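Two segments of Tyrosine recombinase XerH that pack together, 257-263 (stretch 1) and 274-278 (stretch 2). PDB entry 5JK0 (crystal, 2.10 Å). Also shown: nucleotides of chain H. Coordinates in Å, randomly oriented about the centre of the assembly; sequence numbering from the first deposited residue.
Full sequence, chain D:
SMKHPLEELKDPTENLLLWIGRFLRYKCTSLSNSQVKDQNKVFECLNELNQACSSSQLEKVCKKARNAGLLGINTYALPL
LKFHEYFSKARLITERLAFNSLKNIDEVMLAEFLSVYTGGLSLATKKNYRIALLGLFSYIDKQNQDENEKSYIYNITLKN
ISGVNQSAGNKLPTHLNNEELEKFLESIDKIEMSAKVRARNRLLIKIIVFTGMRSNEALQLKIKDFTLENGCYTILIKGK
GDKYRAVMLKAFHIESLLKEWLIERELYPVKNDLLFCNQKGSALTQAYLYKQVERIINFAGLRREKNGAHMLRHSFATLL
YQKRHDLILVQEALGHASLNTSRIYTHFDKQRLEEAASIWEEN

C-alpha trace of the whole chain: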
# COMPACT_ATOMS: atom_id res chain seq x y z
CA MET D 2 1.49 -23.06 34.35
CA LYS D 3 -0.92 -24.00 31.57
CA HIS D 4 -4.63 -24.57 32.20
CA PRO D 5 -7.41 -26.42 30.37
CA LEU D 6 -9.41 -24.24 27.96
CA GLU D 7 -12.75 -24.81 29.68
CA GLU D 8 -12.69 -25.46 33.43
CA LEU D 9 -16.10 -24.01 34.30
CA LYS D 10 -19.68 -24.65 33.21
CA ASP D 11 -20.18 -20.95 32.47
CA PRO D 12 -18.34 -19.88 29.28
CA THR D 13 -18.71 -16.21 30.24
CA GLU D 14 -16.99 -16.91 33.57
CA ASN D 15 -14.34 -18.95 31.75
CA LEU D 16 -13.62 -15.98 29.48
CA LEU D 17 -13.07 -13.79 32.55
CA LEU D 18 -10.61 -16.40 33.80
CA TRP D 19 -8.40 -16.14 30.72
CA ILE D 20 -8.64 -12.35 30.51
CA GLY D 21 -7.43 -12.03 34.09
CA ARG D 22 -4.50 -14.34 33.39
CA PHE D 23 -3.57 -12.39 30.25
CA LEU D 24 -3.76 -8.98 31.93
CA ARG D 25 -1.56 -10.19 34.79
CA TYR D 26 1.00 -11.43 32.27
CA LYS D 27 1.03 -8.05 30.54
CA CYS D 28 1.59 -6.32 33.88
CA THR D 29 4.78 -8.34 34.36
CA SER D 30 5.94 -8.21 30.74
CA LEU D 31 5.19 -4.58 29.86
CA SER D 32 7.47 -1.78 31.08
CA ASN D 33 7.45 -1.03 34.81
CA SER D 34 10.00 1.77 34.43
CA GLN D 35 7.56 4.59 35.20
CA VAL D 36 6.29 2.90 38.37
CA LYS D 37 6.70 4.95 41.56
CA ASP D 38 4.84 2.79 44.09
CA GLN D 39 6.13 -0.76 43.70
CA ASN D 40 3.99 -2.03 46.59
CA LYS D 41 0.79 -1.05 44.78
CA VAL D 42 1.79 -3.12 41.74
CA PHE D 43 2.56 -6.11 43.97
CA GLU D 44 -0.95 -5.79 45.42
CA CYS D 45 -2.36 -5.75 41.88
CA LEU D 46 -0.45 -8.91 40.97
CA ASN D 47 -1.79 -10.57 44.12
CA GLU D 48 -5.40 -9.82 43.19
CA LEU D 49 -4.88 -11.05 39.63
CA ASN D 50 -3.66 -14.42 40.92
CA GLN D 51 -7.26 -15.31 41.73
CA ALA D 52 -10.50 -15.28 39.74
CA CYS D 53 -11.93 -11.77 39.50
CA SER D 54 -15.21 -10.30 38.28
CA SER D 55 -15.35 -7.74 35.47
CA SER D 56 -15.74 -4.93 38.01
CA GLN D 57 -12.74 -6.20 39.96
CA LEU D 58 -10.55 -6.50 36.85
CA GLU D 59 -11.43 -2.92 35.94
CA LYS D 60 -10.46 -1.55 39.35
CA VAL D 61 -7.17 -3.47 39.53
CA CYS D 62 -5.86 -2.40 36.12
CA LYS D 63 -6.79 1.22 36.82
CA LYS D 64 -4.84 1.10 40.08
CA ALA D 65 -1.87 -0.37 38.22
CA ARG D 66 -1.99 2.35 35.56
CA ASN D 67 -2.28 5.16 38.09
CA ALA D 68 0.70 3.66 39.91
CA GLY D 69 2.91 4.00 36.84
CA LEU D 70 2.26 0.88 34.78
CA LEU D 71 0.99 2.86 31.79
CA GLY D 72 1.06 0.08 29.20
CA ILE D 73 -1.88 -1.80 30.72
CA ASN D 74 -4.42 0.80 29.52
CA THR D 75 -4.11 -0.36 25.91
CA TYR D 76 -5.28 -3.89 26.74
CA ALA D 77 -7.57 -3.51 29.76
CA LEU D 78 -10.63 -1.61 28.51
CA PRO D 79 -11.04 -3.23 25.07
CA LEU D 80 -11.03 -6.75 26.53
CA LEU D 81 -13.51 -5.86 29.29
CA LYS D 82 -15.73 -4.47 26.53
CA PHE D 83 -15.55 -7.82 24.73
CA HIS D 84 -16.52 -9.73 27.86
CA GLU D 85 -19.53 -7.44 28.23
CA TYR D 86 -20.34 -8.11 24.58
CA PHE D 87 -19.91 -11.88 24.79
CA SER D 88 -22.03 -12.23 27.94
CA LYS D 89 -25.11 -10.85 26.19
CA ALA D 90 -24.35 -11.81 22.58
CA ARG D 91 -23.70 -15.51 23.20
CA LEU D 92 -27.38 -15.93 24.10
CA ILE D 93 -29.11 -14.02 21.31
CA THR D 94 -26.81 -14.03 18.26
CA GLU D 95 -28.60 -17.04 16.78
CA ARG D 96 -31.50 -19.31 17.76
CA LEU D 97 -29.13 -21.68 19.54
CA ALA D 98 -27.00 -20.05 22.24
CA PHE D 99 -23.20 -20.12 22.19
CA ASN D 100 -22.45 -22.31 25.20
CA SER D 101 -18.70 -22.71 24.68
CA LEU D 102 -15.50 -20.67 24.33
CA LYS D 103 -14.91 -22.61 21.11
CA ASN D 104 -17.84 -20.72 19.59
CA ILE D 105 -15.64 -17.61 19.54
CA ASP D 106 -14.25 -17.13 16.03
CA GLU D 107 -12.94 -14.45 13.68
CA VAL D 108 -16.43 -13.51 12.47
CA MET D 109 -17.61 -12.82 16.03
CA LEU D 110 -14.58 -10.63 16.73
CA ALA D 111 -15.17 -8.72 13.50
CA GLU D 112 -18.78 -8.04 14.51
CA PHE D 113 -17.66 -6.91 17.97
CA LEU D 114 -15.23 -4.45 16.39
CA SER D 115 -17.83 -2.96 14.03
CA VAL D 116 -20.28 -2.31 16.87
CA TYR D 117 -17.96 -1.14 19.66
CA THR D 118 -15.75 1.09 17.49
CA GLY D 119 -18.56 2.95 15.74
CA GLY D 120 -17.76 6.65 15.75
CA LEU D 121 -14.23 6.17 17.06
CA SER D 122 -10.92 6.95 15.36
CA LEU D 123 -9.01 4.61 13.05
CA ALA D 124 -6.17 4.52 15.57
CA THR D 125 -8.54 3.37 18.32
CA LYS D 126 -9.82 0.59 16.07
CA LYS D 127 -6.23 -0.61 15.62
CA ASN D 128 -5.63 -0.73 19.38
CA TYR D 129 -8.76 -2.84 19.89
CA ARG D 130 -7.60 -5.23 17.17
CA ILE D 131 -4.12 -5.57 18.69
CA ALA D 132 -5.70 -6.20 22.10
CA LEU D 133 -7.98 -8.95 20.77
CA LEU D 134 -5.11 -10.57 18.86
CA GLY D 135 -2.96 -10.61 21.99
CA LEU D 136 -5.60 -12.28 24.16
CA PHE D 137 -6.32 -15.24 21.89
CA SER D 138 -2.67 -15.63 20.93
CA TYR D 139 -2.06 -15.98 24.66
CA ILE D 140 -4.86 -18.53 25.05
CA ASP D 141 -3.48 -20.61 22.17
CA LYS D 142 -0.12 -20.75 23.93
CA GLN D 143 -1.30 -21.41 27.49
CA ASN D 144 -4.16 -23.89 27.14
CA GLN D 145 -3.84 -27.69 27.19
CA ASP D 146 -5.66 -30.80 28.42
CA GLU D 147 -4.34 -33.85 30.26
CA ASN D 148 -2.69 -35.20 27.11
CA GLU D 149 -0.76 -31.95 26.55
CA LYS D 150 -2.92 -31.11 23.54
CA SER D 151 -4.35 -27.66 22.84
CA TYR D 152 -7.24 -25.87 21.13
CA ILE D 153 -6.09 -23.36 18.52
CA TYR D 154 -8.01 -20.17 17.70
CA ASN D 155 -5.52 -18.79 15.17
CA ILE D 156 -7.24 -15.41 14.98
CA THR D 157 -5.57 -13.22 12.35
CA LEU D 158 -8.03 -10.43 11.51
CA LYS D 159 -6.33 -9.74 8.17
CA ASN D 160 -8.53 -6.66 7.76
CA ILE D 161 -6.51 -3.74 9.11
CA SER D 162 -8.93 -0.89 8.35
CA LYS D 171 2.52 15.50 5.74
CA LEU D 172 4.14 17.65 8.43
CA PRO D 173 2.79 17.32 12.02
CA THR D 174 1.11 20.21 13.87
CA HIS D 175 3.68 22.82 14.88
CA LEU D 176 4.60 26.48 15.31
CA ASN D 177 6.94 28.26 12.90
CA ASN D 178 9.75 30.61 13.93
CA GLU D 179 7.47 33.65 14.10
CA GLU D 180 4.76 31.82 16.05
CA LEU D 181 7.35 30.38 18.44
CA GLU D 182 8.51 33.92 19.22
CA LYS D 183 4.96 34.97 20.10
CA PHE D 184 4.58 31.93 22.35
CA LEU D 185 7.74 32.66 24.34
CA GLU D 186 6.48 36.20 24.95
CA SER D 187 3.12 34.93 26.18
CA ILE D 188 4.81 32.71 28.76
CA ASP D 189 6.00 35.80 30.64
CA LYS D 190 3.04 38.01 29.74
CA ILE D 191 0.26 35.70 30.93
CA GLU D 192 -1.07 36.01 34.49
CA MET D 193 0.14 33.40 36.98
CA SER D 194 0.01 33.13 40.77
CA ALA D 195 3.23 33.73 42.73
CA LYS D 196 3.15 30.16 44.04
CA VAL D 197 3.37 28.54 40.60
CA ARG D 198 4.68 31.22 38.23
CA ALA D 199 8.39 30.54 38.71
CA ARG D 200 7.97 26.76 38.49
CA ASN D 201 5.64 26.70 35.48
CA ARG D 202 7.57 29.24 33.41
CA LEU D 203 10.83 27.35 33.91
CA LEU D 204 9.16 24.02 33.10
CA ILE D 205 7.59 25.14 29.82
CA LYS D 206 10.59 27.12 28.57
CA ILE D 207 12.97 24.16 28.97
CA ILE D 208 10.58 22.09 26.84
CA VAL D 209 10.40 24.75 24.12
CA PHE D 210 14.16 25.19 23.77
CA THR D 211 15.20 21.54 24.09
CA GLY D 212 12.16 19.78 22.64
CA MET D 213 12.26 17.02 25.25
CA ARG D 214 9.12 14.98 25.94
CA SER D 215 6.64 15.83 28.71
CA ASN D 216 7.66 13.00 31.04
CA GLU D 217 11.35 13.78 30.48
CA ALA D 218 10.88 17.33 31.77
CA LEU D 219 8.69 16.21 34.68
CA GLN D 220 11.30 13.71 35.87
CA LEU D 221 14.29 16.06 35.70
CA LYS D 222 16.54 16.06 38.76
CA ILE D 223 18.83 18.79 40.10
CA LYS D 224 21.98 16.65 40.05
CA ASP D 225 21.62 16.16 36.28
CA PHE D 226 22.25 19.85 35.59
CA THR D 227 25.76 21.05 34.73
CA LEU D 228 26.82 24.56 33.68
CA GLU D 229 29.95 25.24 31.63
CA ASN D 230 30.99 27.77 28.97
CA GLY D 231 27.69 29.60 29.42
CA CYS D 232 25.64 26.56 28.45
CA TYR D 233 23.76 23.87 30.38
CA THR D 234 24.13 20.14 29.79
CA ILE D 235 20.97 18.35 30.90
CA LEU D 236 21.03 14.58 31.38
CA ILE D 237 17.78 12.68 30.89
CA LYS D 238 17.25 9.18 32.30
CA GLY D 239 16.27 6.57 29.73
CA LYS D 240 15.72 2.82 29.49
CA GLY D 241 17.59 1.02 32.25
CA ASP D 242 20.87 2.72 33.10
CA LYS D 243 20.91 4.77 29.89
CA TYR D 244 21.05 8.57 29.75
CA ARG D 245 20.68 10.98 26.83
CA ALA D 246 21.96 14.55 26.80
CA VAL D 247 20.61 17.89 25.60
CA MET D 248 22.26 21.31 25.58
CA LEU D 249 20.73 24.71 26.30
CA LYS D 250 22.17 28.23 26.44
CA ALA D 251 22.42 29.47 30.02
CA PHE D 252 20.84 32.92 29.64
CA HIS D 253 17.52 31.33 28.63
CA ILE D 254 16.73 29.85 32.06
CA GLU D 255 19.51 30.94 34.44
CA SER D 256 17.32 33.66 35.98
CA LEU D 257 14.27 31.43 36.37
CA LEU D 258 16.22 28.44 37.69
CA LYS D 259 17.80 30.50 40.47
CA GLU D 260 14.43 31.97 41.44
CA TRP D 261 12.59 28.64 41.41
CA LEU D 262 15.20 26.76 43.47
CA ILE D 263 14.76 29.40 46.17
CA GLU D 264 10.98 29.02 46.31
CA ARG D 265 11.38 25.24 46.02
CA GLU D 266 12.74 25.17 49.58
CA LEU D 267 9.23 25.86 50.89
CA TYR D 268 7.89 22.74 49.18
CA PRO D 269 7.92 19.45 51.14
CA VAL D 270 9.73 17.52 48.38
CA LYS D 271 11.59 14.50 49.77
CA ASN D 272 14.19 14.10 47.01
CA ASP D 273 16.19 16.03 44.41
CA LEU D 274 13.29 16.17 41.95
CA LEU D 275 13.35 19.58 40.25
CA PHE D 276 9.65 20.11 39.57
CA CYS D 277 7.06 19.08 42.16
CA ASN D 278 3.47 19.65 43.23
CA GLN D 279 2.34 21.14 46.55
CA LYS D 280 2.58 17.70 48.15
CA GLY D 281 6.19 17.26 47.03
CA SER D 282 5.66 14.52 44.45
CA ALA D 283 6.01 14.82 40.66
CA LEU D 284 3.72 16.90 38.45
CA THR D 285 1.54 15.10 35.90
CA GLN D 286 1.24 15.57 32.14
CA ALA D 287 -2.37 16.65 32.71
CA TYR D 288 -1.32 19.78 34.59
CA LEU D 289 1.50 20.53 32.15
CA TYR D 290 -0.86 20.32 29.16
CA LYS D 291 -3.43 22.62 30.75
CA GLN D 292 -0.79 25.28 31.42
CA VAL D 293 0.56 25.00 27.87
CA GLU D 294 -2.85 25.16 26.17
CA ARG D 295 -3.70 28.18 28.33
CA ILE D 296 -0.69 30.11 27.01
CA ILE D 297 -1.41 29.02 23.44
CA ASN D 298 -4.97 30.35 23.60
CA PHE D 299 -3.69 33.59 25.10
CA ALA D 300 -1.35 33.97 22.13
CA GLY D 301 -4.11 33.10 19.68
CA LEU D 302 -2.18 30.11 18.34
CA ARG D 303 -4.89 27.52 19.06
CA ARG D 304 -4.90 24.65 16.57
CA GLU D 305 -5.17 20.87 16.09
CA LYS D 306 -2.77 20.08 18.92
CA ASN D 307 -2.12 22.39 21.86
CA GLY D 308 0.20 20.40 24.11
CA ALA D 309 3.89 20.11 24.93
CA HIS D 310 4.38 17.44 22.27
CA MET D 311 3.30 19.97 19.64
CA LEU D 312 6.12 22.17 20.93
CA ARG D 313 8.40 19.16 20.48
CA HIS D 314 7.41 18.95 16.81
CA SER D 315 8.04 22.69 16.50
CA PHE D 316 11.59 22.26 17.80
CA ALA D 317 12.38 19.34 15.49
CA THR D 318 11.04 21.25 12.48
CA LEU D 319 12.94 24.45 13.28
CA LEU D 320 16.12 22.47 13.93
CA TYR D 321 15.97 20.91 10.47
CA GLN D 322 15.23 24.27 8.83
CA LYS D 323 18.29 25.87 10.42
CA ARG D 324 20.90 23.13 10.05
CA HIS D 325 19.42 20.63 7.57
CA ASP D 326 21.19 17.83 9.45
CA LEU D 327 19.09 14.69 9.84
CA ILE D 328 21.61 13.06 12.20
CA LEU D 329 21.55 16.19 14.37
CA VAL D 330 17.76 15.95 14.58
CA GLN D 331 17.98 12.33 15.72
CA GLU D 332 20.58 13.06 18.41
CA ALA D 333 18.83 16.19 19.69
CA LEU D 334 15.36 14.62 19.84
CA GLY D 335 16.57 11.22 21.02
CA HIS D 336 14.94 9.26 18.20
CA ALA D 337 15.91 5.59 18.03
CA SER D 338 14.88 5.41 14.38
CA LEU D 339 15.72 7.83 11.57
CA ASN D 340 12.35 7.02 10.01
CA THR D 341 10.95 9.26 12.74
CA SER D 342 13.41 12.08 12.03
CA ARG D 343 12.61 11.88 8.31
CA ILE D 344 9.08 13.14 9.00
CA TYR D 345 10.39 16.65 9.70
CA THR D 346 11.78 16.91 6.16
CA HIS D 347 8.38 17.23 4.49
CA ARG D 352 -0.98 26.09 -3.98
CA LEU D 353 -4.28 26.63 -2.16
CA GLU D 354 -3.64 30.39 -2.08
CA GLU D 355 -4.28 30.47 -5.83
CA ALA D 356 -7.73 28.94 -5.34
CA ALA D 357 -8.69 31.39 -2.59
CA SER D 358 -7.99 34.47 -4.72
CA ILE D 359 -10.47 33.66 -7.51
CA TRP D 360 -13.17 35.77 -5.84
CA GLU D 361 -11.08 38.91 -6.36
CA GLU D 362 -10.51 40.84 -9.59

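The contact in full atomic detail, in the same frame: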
# COMPACT_ATOMS: atom_id res chain seq x y z
N LEU D 257 15.41 32.17 35.87
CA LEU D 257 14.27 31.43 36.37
C LEU D 257 14.69 30.29 37.31
O LEU D 257 14.07 30.08 38.35
CB LEU D 257 13.44 30.86 35.22
CG LEU D 257 12.54 31.84 34.47
CD1 LEU D 257 11.91 31.17 33.26
CD2 LEU D 257 11.47 32.39 35.39
N LEU D 258 15.74 29.58 36.92
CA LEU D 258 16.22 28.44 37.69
C LEU D 258 16.66 28.85 39.09
O LEU D 258 16.37 28.16 40.07
CB LEU D 258 17.37 27.74 36.96
CG LEU D 258 17.94 26.49 37.63
CD1 LEU D 258 16.86 25.43 37.80
CD2 LEU D 258 19.12 25.94 36.84
N LYS D 259 17.35 29.98 39.18
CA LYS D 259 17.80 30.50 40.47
C LYS D 259 16.60 30.89 41.34
O LYS D 259 16.59 30.62 42.54
CB LYS D 259 18.72 31.70 40.28
N GLU D 260 15.61 31.51 40.72
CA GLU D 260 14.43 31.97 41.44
C GLU D 260 13.56 30.81 41.92
O GLU D 260 13.03 30.84 43.03
CB GLU D 260 13.60 32.91 40.55
CG GLU D 260 12.36 33.47 41.23
CD GLU D 260 11.55 34.36 40.31
OE1 GLU D 260 11.93 34.50 39.13
OE2 GLU D 260 10.53 34.92 40.77
N TRP D 261 13.43 29.79 41.08
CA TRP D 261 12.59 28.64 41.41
C TRP D 261 13.20 27.78 42.51
O TRP D 261 12.49 27.32 43.41
CB TRP D 261 12.34 27.79 40.16
CG TRP D 261 11.87 26.39 40.46
CD1 TRP D 261 12.45 25.23 40.04
CD2 TRP D 261 10.74 26.01 41.25
NE1 TRP D 261 11.74 24.15 40.51
CE2 TRP D 261 10.69 24.60 41.26
CE3 TRP D 261 9.76 26.73 41.95
CZ2 TRP D 261 9.70 23.90 41.94
CZ3 TRP D 261 8.78 26.02 42.63
CH2 TRP D 261 8.76 24.62 42.62
N LEU D 262 14.51 27.56 42.46
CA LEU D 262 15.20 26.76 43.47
C LEU D 262 15.08 27.38 44.86
O LEU D 262 15.10 26.67 45.86
CB LEU D 262 16.67 26.58 43.10
CG LEU D 262 16.95 25.61 41.95
CD1 LEU D 262 18.44 25.56 41.64
CD2 LEU D 262 16.42 24.22 42.27
N ILE D 263 14.96 28.70 44.90
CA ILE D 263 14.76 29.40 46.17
C ILE D 263 13.38 29.11 46.74
O ILE D 263 13.24 28.75 47.91
CB ILE D 263 14.93 30.92 46.00
CG1 ILE D 263 16.38 31.27 45.64
CG2 ILE D 263 14.53 31.65 47.28
CD1 ILE D 263 16.60 32.74 45.37
N LEU D 274 14.15 15.92 43.10
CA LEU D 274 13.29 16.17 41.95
C LEU D 274 13.13 17.67 41.75
O LEU D 274 12.80 18.40 42.69
CB LEU D 274 11.93 15.50 42.14
CG LEU D 274 11.01 15.41 40.93
CD1 LEU D 274 11.65 14.58 39.82
CD2 LEU D 274 9.67 14.82 41.34
N LEU D 275 13.37 18.14 40.53
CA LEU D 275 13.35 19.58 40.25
C LEU D 275 11.95 20.17 40.34
O LEU D 275 11.71 21.10 41.11
CB LEU D 275 13.95 19.86 38.86
CG LEU D 275 14.09 21.34 38.50
CD1 LEU D 275 14.91 22.07 39.55
CD2 LEU D 275 14.71 21.50 37.12
N PHE D 276 11.03 19.63 39.55
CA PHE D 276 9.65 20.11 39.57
C PHE D 276 8.78 19.22 40.44
O PHE D 276 8.87 17.99 40.39
CB PHE D 276 9.09 20.17 38.14
CG PHE D 276 9.90 21.01 37.20
CD1 PHE D 276 9.81 22.39 37.24
CD2 PHE D 276 10.75 20.43 36.28
CE1 PHE D 276 10.56 23.18 36.38
CE2 PHE D 276 11.50 21.20 35.42
CZ PHE D 276 11.40 22.58 35.47
N CYS D 277 7.93 19.83 41.25
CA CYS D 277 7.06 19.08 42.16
C CYS D 277 5.76 19.82 42.43
O CYS D 277 5.67 21.03 42.28
CB CYS D 277 7.79 18.81 43.48
SG CYS D 277 8.22 20.29 44.42
N ASN D 278 4.74 19.06 42.84
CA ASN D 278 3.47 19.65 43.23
C ASN D 278 3.54 20.19 44.66
O ASN D 278 4.61 20.25 45.25
CB ASN D 278 2.33 18.62 43.10
CG ASN D 278 2.64 17.30 43.80
OD1 ASN D 278 3.36 17.26 44.79
ND2 ASN D 278 2.09 16.22 43.27
P DG H 4 -0.15 22.19 42.15
OP1 DG H 4 0.24 21.06 43.03
OP2 DG H 4 0.83 23.26 41.88
O5' DG H 4 -0.65 21.61 40.74
C5' DG H 4 -0.70 20.21 40.50
C4' DG H 4 -1.90 19.57 41.17
O4' DG H 4 -3.08 20.37 40.91
C3' DG H 4 -2.26 18.19 40.65
O3' DG H 4 -1.49 17.20 41.31
C2' DG H 4 -3.74 18.08 41.01
C1' DG H 4 -4.23 19.54 40.95
N9 DG H 4 -5.06 19.84 39.79
C8 DG H 4 -4.86 20.83 38.86
N7 DG H 4 -5.78 20.87 37.93
C5 DG H 4 -6.64 19.83 38.26
C6 DG H 4 -7.82 19.39 37.61
O6 DG H 4 -8.35 19.84 36.59
N1 DG H 4 -8.40 18.31 38.28
C2 DG H 4 -7.90 17.73 39.42
N2 DG H 4 -8.59 16.70 39.91
N3 DG H 4 -6.80 18.14 40.04
C4 DG H 4 -6.22 19.19 39.40

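What anchors the helix to the loop? The main link is Trp261, whose CA-to-CB bond points toward the second stretch and whose indole, with chi1 in the t well, reaches across to the backbone there. Trp261 NE1 donates a hydrogen bond to the carbonyl O of Leu275, 3.1 Å away, at an N-H...O angle of 144°. That oxygen lies at the edge of the indole, near the ring plane, where the N-H projects. Tryptophan suits the site because one side chain supplies both a broad apolar surface and a polar group that satisfies a carbonyl in a loop without regular secondary structure.

How does Leu275 contribute beyond its carbonyl? Its side chain leaves the backbone sideways, but its end comes nearer the helix and meets three residues there. Leu275 CD1 lies 3.8 Å from Leu262 CD2, 4.0 Å from Trp261 CD1 and 4.3 Å from Leu258 CD1. Leu258 and Leu262 are one helical turn apart, joined by a backbone hydrogen bond from Leu262 N to Leu258 O (3.1 Å), so their side chains can both approach the same methyl. The branched, wholly apolar end of leucine fits such a place.

What lies along the rest of the indole? The Phe276 ring runs nearly parallel to the five-membered ring of Trp261, with planes at 13°, but the centroids are 5.7 Å apart and the rings barely overlap. The closest approach is 4.2 Å, from Trp261 NE1 to Phe276 CD1. Farther along, Trp261 CZ2 comes within 4.5 Å of the backbone N of Cys277.

How large is the contact? It buries 224 Å² over both sides, most of it on Trp261 and Leu275. The CA-to-CB bond of Asn278 points away from the helix, and Asn278 CB lies 3.2 Å from OP1 of DG4.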